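Local coordinates for uncharacterized protein (Legionella longbeachae NSW150, PDB 4JZA) that probably removes the phosphate at position 3 of phosphatidylinositol 3-phosphate, acting as a Legionella phosphoinositide phosphatase on lipids of the host cell, at residues H466-T477 and Y524-E535. Residues are numbered along the deposited sequence; the frame is centred on the assembly and turned at random.
Sequences HPYNMAKRLYYT and YAGRELFLSSLE
The carboxylate of Glu-528 holds Thr-477, where the hairpin 466-477 ends, and lies against CB of His-466, where it begins. Just past CB the chain is still apolar: CG lies 4.0 Å from CD1 of Tyr-468. A bend at chi2 (-60°) places CD 3.6 Å from the backbone O of Pro-467. OE1 takes the hydroxyl of Thr-477 on its syn lone pair, with OG1 2.7 Å away. OE2, beside CB of Tyr-476, accepts the backbone N of Thr-477 at 3.0 Å, also on the syn side but tilted from the carboxylate plane. Glutamate suits this buried place because one side chain satisfies both a hydroxyl and an amide.

Threonine relays the grip: its OG1 also receives ND1 of His-466, nearly in line. The other ring nitrogen, NE2, donates to OE1 of Glu-535, 2.8 Å off and near the ring plane. Both nitrogens thus act as donors, consistent with a protonated ring, which the nearby acids would probably favour. Arg-527, extended as far as NE, sets NH1 and NH2 end-on against O of Thr-477, at 2.8 and 3.0 Å; arginine's several N-H groups let NE and NH2 also bond the carbonyls of Val-511 and Leu-512.

Toward the helix start the contact turns apolar. CD2 of Leu-474 sits over one face of the Tyr-524 ring, 3.7 Å from its centroid. Tyr-476 and Tyr-524 pair obliquely, planes at 49°, with CE1 of Tyr-524 over the Tyr-476 face. Ala-525, its side chain a single methyl, lets the Tyr-468 ring settle with one face over its CA, offset toward the rim.

The hairpin follows edge strand 462-465 of the mixed sheet; helix 524-542 leads into strand 545-549 and touches helices 501-513 and 556-574. Tyr-508 and Gln-415 also bond Glu-535, while Trp-624 touches Leu-474.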
ATOM      1  N   HIS A 466       5.292  -0.794  23.915  1.00 51.16           N
ATOM      2  CA  HIS A 466       6.496  -1.585  24.116  1.00 48.67           C
ATOM      3  C   HIS A 466       7.446  -1.444  22.988  1.00 47.90           C
ATOM      4  O   HIS A 466       7.322  -2.110  21.951  1.00 47.24           O
ATOM      5  CB  HIS A 466       6.155  -3.029  24.325  1.00 52.53           C
ATOM      6  CG  HIS A 466       5.327  -3.237  25.542  1.00 53.21           C
ATOM      7  ND1 HIS A 466       5.810  -2.992  26.804  1.00 49.50           N
ATOM      8  CD2 HIS A 466       4.033  -3.583  25.682  1.00 53.28           C
ATOM      9  CE1 HIS A 466       4.852  -3.222  27.676  1.00 56.66           C
ATOM     10  NE2 HIS A 466       3.765  -3.589  27.018  1.00 57.27           N
ATOM     11  N   PRO A 467       8.402  -0.540  23.174  1.00 45.13           N
ATOM     12  CA  PRO A 467       9.359  -0.315  22.137  1.00 44.84           C
ATOM     13  C   PRO A 467      10.339  -1.428  22.232  1.00 43.34           C
ATOM     14  O   PRO A 467      10.462  -2.021  23.279  1.00 42.80           O
ATOM     15  CB  PRO A 467       9.976   1.032  22.520  1.00 45.75           C
ATOM     16  CG  PRO A 467       9.792   1.148  23.987  1.00 43.57           C
ATOM     17  CD  PRO A 467       8.528   0.420  24.282  1.00 44.52           C
ATOM     18  N   TYR A 468      10.987  -1.742  21.127  1.00 45.01           N
ATOM     19  CA  TYR A 468      12.108  -2.689  21.117  1.00 46.24           C
ATOM     20  C   TYR A 468      12.907  -2.397  19.818  1.00 49.30           C
ATOM     21  O   TYR A 468      12.612  -2.918  18.740  1.00 48.43           O
ATOM     22  CB  TYR A 468      11.666  -4.164  21.245  1.00 43.14           C
ATOM     23  CG  TYR A 468      12.854  -5.082  21.356  1.00 44.27           C
ATOM     24  CD1 TYR A 468      13.765  -4.917  22.383  1.00 48.57           C
ATOM     25  CD2 TYR A 468      13.103  -6.081  20.422  1.00 46.39           C
ATOM     26  CE1 TYR A 468      14.887  -5.713  22.494  1.00 51.41           C
ATOM     27  CE2 TYR A 468      14.229  -6.895  20.522  1.00 46.83           C
ATOM     28  CZ  TYR A 468      15.113  -6.697  21.561  1.00 49.90           C
ATOM     29  OH  TYR A 468      16.230  -7.446  21.729  1.00 49.29           O
ATOM     30  N   ASN A 469      13.894  -1.520  19.942  1.00 52.91           N
ATOM     31  CA  ASN A 469      14.599  -0.979  18.797  1.00 56.25           C
ATOM     32  C   ASN A 469      16.086  -0.668  19.122  1.00 56.02           C
ATOM     33  O   ASN A 469      16.462  -0.473  20.289  1.00 59.03           O
ATOM     34  CB  ASN A 469      13.853   0.265  18.319  1.00 56.88           C
ATOM     35  CG  ASN A 469      14.324   0.732  16.953  1.00 70.88           C
ATOM     36  OD1 ASN A 469      14.662  -0.087  16.062  1.00 73.51           O
ATOM     37  ND2 ASN A 469      14.408   2.070  16.786  1.00 77.49           N
HETATM   38  N   MSE A 470      16.929  -0.665  18.093  1.00 57.58           N
HETATM   39  CA  MSE A 470      18.357  -0.409  18.240  1.00 59.30           C
HETATM   40  C   MSE A 470      18.726   0.783  17.416  1.00 61.91           C
HETATM   41  O   MSE A 470      18.428   0.825  16.221  1.00 60.23           O
HETATM   42  CB  MSE A 470      19.103  -1.633  17.709  1.00 62.62           C
HETATM   43  CG  MSE A 470      20.623  -1.526  17.838  1.00 73.35           C
HETATM   44 SE   MSE A 470      21.169  -1.438  19.737  0.78 82.09          SE
HETATM   45  CE  MSE A 470      21.508  -3.376  19.962  1.00 84.82           C
ATOM     46  N   ALA A 471      19.360   1.774  18.036  1.00 65.27           N
ATOM     47  CA  ALA A 471      20.011   2.860  17.284  1.00 73.52           C
ATOM     48  C   ALA A 471      21.442   3.265  17.620  1.00 71.68           C
ATOM     49  O   ALA A 471      22.381   2.835  16.969  1.00 67.38           O
ATOM     50  CB  ALA A 471      19.194   4.143  17.378  1.00 76.88           C
ATOM     51  N   LYS A 472      21.595   4.097  18.633  1.00 78.40           N
ATOM     52  CA  LYS A 472      22.887   4.381  19.203  1.00 83.59           C
ATOM     53  C   LYS A 472      22.926   3.379  20.365  1.00 75.33           C
ATOM     54  O   LYS A 472      23.935   2.721  20.617  1.00 63.15           O
ATOM     55  CB  LYS A 472      22.875   5.816  19.731  1.00 99.83           C
ATOM     56  CG  LYS A 472      24.131   6.245  20.462  1.00107.50           C
ATOM     57  CD  LYS A 472      25.158   6.807  19.496  1.00114.89           C
ATOM     58  CE  LYS A 472      26.460   7.134  20.211  1.00117.67           C
ATOM     59  NZ  LYS A 472      27.619   6.906  19.313  1.00118.86           N
ATOM     60  N   ARG A 473      21.785   3.254  21.038  1.00 72.98           N
ATOM     61  CA  ARG A 473      21.608   2.335  22.166  1.00 74.90           C
ATOM     62  C   ARG A 473      20.361   1.459  21.969  1.00 67.67           C
ATOM     63  O   ARG A 473      19.581   1.704  21.087  1.00 71.59           O
ATOM     64  CB  ARG A 473      21.472   3.154  23.451  1.00 76.13           C
ATOM     65  CG  ARG A 473      20.411   4.257  23.356  1.00 78.65           C
ATOM     66  CD  ARG A 473      20.222   5.005  24.668  1.00 81.47           C
ATOM     67  NE  ARG A 473      19.007   5.822  24.668  1.00 80.19           N
ATOM     68  CZ  ARG A 473      17.811   5.416  25.098  1.00 82.08           C
ATOM     69  NH1 ARG A 473      17.618   4.184  25.570  1.00 82.05           N
ATOM     70  NH2 ARG A 473      16.781   6.243  25.058  1.00 81.01           N
ATOM     71  N   LEU A 474      20.168   0.453  22.799  1.00 62.37           N
ATOM     72  CA  LEU A 474      18.945  -0.309  22.754  1.00 61.14           C
ATOM     73  C   LEU A 474      17.820   0.549  23.296  1.00 60.85           C
ATOM     74  O   LEU A 474      18.046   1.335  24.209  1.00 62.61           O
ATOM     75  CB  LEU A 474      19.066  -1.562  23.617  1.00 60.60           C
ATOM     76  CG  LEU A 474      17.901  -2.560  23.533  1.00 59.52           C
ATOM     77  CD1 LEU A 474      17.668  -3.106  22.130  1.00 59.27           C
ATOM     78  CD2 LEU A 474      18.135  -3.711  24.493  1.00 59.12           C
ATOM     79  N   TYR A 475      16.616   0.403  22.737  1.00 58.59           N
ATOM     80  CA  TYR A 475      15.395   1.046  23.284  1.00 57.38           C
ATOM     81  C   TYR A 475      14.415  -0.049  23.663  1.00 53.40           C
ATOM     82  O   TYR A 475      14.166  -0.955  22.853  1.00 49.85           O
ATOM     83  CB  TYR A 475      14.723   1.936  22.249  1.00 58.59           C
ATOM     84  CG  TYR A 475      15.472   3.192  21.910  1.00 62.04           C
ATOM     85  CD1 TYR A 475      16.503   3.180  20.966  1.00 60.94           C
ATOM     86  CD2 TYR A 475      15.130   4.411  22.509  1.00 64.77           C
ATOM     87  CE1 TYR A 475      17.191   4.332  20.649  1.00 65.03           C
ATOM     88  CE2 TYR A 475      15.812   5.570  22.194  1.00 68.69           C
ATOM     89  CZ  TYR A 475      16.847   5.529  21.266  1.00 68.77           C
ATOM     90  OH  TYR A 475      17.532   6.688  20.956  1.00 69.31           O
ATOM     91  N   TYR A 476      13.885   0.007  24.879  1.00 49.77           N
ATOM     92  CA  TYR A 476      13.027  -1.042  25.417  1.00 49.59           C
ATOM     93  C   TYR A 476      12.143  -0.482  26.514  1.00 50.83           C
ATOM     94  O   TYR A 476      12.294   0.665  26.896  1.00 50.57           O
ATOM     95  CB  TYR A 476      13.858  -2.193  25.963  1.00 51.46           C
ATOM     96  CG  TYR A 476      14.845  -1.776  27.015  1.00 51.81           C
ATOM     97  CD1 TYR A 476      16.041  -1.184  26.668  1.00 52.75           C
ATOM     98  CD2 TYR A 476      14.580  -1.973  28.356  1.00 51.11           C
ATOM     99  CE1 TYR A 476      16.948  -0.800  27.630  1.00 54.75           C
ATOM    100  CE2 TYR A 476      15.480  -1.592  29.322  1.00 52.50           C
ATOM    101  CZ  TYR A 476      16.661  -1.006  28.953  1.00 52.21           C
ATOM    102  OH  TYR A 476      17.559  -0.629  29.914  1.00 51.04           O
ATOM    103  N   THR A 477      11.195  -1.271  27.001  1.00 54.46           N
ATOM    104  CA  THR A 477      10.370  -0.803  28.104  1.00 54.15           C
ATOM    105  C   THR A 477      11.200  -0.711  29.374  1.00 58.56           C
ATOM    106  O   THR A 477      11.829  -1.670  29.790  1.00 56.98           O
ATOM    107  CB  THR A 477       9.197  -1.755  28.370  1.00 55.44           C
ATOM    108  OG1 THR A 477       8.666  -2.223  27.130  1.00 54.88           O
ATOM    109  CG2 THR A 477       8.112  -1.047  29.126  1.00 55.83           C
ATOM    110  N   TYR A 524      16.360  -9.396  26.262  1.00 50.53           N
ATOM    111  CA  TYR A 524      15.469  -8.231  26.241  1.00 51.41           C
ATOM    112  C   TYR A 524      14.269  -8.464  25.338  1.00 51.93           C
ATOM    113  O   TYR A 524      13.207  -7.939  25.597  1.00 49.76           O
ATOM    114  CB  TYR A 524      16.188  -6.982  25.729  1.00 53.36           C
ATOM    115  CG  TYR A 524      17.119  -6.340  26.700  1.00 53.40           C
ATOM    116  CD1 TYR A 524      16.639  -5.526  27.717  1.00 56.85           C
ATOM    117  CD2 TYR A 524      18.475  -6.526  26.596  1.00 53.85           C
ATOM    118  CE1 TYR A 524      17.489  -4.934  28.618  1.00 55.25           C
ATOM    119  CE2 TYR A 524      19.331  -5.949  27.499  1.00 55.08           C
ATOM    120  CZ  TYR A 524      18.835  -5.147  28.495  1.00 56.16           C
ATOM    121  OH  TYR A 524      19.720  -4.595  29.384  1.00 56.17           O
ATOM    122  N   ALA A 525      14.468  -9.204  24.256  1.00 50.73           N
ATOM    123  CA  ALA A 525      13.383  -9.521  23.353  1.00 51.36           C
ATOM    124  C   ALA A 525      12.338 -10.324  24.112  1.00 48.75           C
ATOM    125  O   ALA A 525      11.148 -10.032  24.061  1.00 50.83           O
ATOM    126  CB  ALA A 525      13.887 -10.297  22.131  1.00 52.29           C
ATOM    127  N   GLY A 526      12.779 -11.329  24.827  1.00 45.92           N
ATOM    128  CA  GLY A 526      11.850 -12.142  25.583  1.00 46.25           C
ATOM    129  C   GLY A 526      11.152 -11.379  26.674  1.00 43.15           C
ATOM    130  O   GLY A 526       9.957 -11.623  26.972  1.00 40.19           O
ATOM    131  N   ARG A 527      11.878 -10.454  27.276  1.00 42.31           N
ATOM    132  CA  ARG A 527      11.292  -9.687  28.339  1.00 45.89           C
ATOM    133  C   ARG A 527      10.097  -8.949  27.764  1.00 50.03           C
ATOM    134  O   ARG A 527       9.002  -8.968  28.373  1.00 50.99           O
ATOM    135  CB  ARG A 527      12.283  -8.721  28.952  1.00 48.37           C
ATOM    136  CG  ARG A 527      11.655  -7.731  29.930  1.00 50.12           C
ATOM    137  CD  ARG A 527      12.726  -7.056  30.785  1.00 52.80           C
ATOM    138  NE  ARG A 527      12.184  -5.946  31.550  1.00 54.13           N
ATOM    139  CZ  ARG A 527      11.951  -4.727  31.077  1.00 53.56           C
ATOM    140  NH1 ARG A 527      12.221  -4.418  29.812  1.00 56.49           N
ATOM    141  NH2 ARG A 527      11.435  -3.802  31.885  1.00 52.81           N
ATOM    142  N   GLU A 528      10.284  -8.337  26.583  1.00 46.96           N
ATOM    143  CA  GLU A 528       9.194  -7.634  25.912  1.00 48.03           C
ATOM    144  C   GLU A 528       7.949  -8.482  25.613  1.00 44.30           C
ATOM    145  O   GLU A 528       6.836  -7.992  25.707  1.00 46.41           O
ATOM    146  CB  GLU A 528       9.681  -7.010  24.607  1.00 50.61           C
ATOM    147  CG  GLU A 528      10.698  -5.916  24.817  1.00 55.38           C
ATOM    148  CD  GLU A 528      10.215  -4.743  25.651  1.00 57.73           C
ATOM    149  OE1 GLU A 528       9.073  -4.350  25.573  1.00 58.85           O
ATOM    150  OE2 GLU A 528      10.991  -4.151  26.375  1.00 52.01           O
ATOM    151  N   LEU A 529       8.145  -9.717  25.201  1.00 41.46           N
ATOM    152  CA  LEU A 529       7.057 -10.538  24.811  1.00 43.94           C
ATOM    153  C   LEU A 529       6.317 -10.925  26.045  1.00 47.81           C
ATOM    154  O   LEU A 529       5.077 -11.017  26.018  1.00 50.66           O
ATOM    155  CB  LEU A 529       7.557 -11.775  24.085  1.00 47.37           C
ATOM    156  CG  LEU A 529       8.219 -11.513  22.731  1.00 48.19           C
ATOM    157  CD1 LEU A 529       8.724 -12.833  22.199  1.00 53.39           C
ATOM    158  CD2 LEU A 529       7.261 -10.914  21.732  1.00 50.11           C
ATOM    159  N   PHE A 530       7.074 -11.148  27.128  1.00 46.18           N
ATOM    160  CA  PHE A 530       6.460 -11.443  28.420  1.00 44.44           C
ATOM    161  C   PHE A 530       5.719 -10.251  29.004  1.00 45.15           C
ATOM    162  O   PHE A 530       4.599 -10.396  29.487  1.00 46.37           O
ATOM    163  CB  PHE A 530       7.470 -11.965  29.431  1.00 43.64           C
ATOM    164  CG  PHE A 530       7.609 -13.442  29.410  1.00 41.67           C
ATOM    165  CD1 PHE A 530       6.687 -14.219  30.030  1.00 39.85           C
ATOM    166  CD2 PHE A 530       8.660 -14.050  28.752  1.00 41.37           C
ATOM    167  CE1 PHE A 530       6.796 -15.583  29.999  1.00 40.50           C
ATOM    168  CE2 PHE A 530       8.792 -15.420  28.719  1.00 39.75           C
ATOM    169  CZ  PHE A 530       7.857 -16.191  29.356  1.00 41.28           C
ATOM    170  N   LEU A 531       6.310  -9.065  28.950  1.00 44.76           N
ATOM    171  CA  LEU A 531       5.575  -7.899  29.363  1.00 43.53           C
ATOM    172  C   LEU A 531       4.325  -7.759  28.563  1.00 44.91           C
ATOM    173  O   LEU A 531       3.300  -7.539  29.156  1.00 46.80           O
ATOM    174  CB  LEU A 531       6.391  -6.650  29.194  1.00 46.32           C
ATOM    175  CG  LEU A 531       7.577  -6.584  30.148  1.00 48.95           C
ATOM    176  CD1 LEU A 531       8.330  -5.343  29.767  1.00 50.63           C
ATOM    177  CD2 LEU A 531       7.158  -6.535  31.615  1.00 49.61           C
ATOM    178  N   SER A 532       4.371  -7.904  27.229  1.00 47.47           N
ATOM    179  CA  SER A 532       3.176  -7.647  26.418  1.00 46.84           C
ATOM    180  C   SER A 532       2.129  -8.759  26.657  1.00 45.19           C
ATOM    181  O   SER A 532       0.938  -8.483  26.799  1.00 41.87           O
ATOM    182  CB  SER A 532       3.521  -7.368  24.921  1.00 50.74           C
ATOM    183  OG  SER A 532       3.889  -8.526  24.201  1.00 59.80           O
ATOM    184  N   SER A 533       2.576 -10.003  26.813  1.00 46.09           N
ATOM    185  CA  SER A 533       1.649 -11.121  27.013  1.00 44.54           C
ATOM    186  C   SER A 533       0.975 -11.010  28.359  1.00 46.48           C
ATOM    187  O   SER A 533      -0.216 -11.289  28.466  1.00 50.92           O
ATOM    188  CB  SER A 533       2.337 -12.487  26.880  1.00 43.07           C
ATOM    189  OG  SER A 533       2.554 -12.865  25.530  1.00 41.59           O
ATOM    190  N   LEU A 534       1.717 -10.601  29.388  1.00 48.23           N
ATOM    191  CA  LEU A 534       1.145 -10.546  30.764  1.00 48.22           C
ATOM    192  C   LEU A 534       0.066  -9.456  30.852  1.00 47.95           C
ATOM    193  O   LEU A 534      -1.013  -9.728  31.314  1.00 48.50           O
ATOM    194  CB  LEU A 534       2.235 -10.376  31.841  1.00 47.04           C
ATOM    195  CG  LEU A 534       3.095 -11.634  32.029  1.00 47.53           C
ATOM    196  CD1 LEU A 534       4.322 -11.303  32.839  1.00 46.89           C
ATOM    197  CD2 LEU A 534       2.355 -12.796  32.668  1.00 49.01           C
ATOM    198  N   GLU A 535       0.339  -8.270  30.310  1.00 49.21           N
ATOM    199  CA  GLU A 535      -0.657  -7.242  30.178  1.00 49.78           C
ATOM    200  C   GLU A 535      -1.927  -7.781  29.556  1.00 50.79           C
ATOM    201  O   GLU A 535      -3.011  -7.457  30.034  1.00 53.62           O
ATOM    202  CB  GLU A 535      -0.153  -6.103  29.330  1.00 49.27           C
ATOM    203  CG  GLU A 535       0.962  -5.340  29.997  1.00 53.17           C
ATOM    204  CD  GLU A 535       1.595  -4.261  29.114  1.00 57.58           C
ATOM    205  OE1 GLU A 535       1.160  -4.003  27.944  1.00 55.93           O
ATOM    206  OE2 GLU A 535       2.568  -3.664  29.623  1.00 59.21           O
TER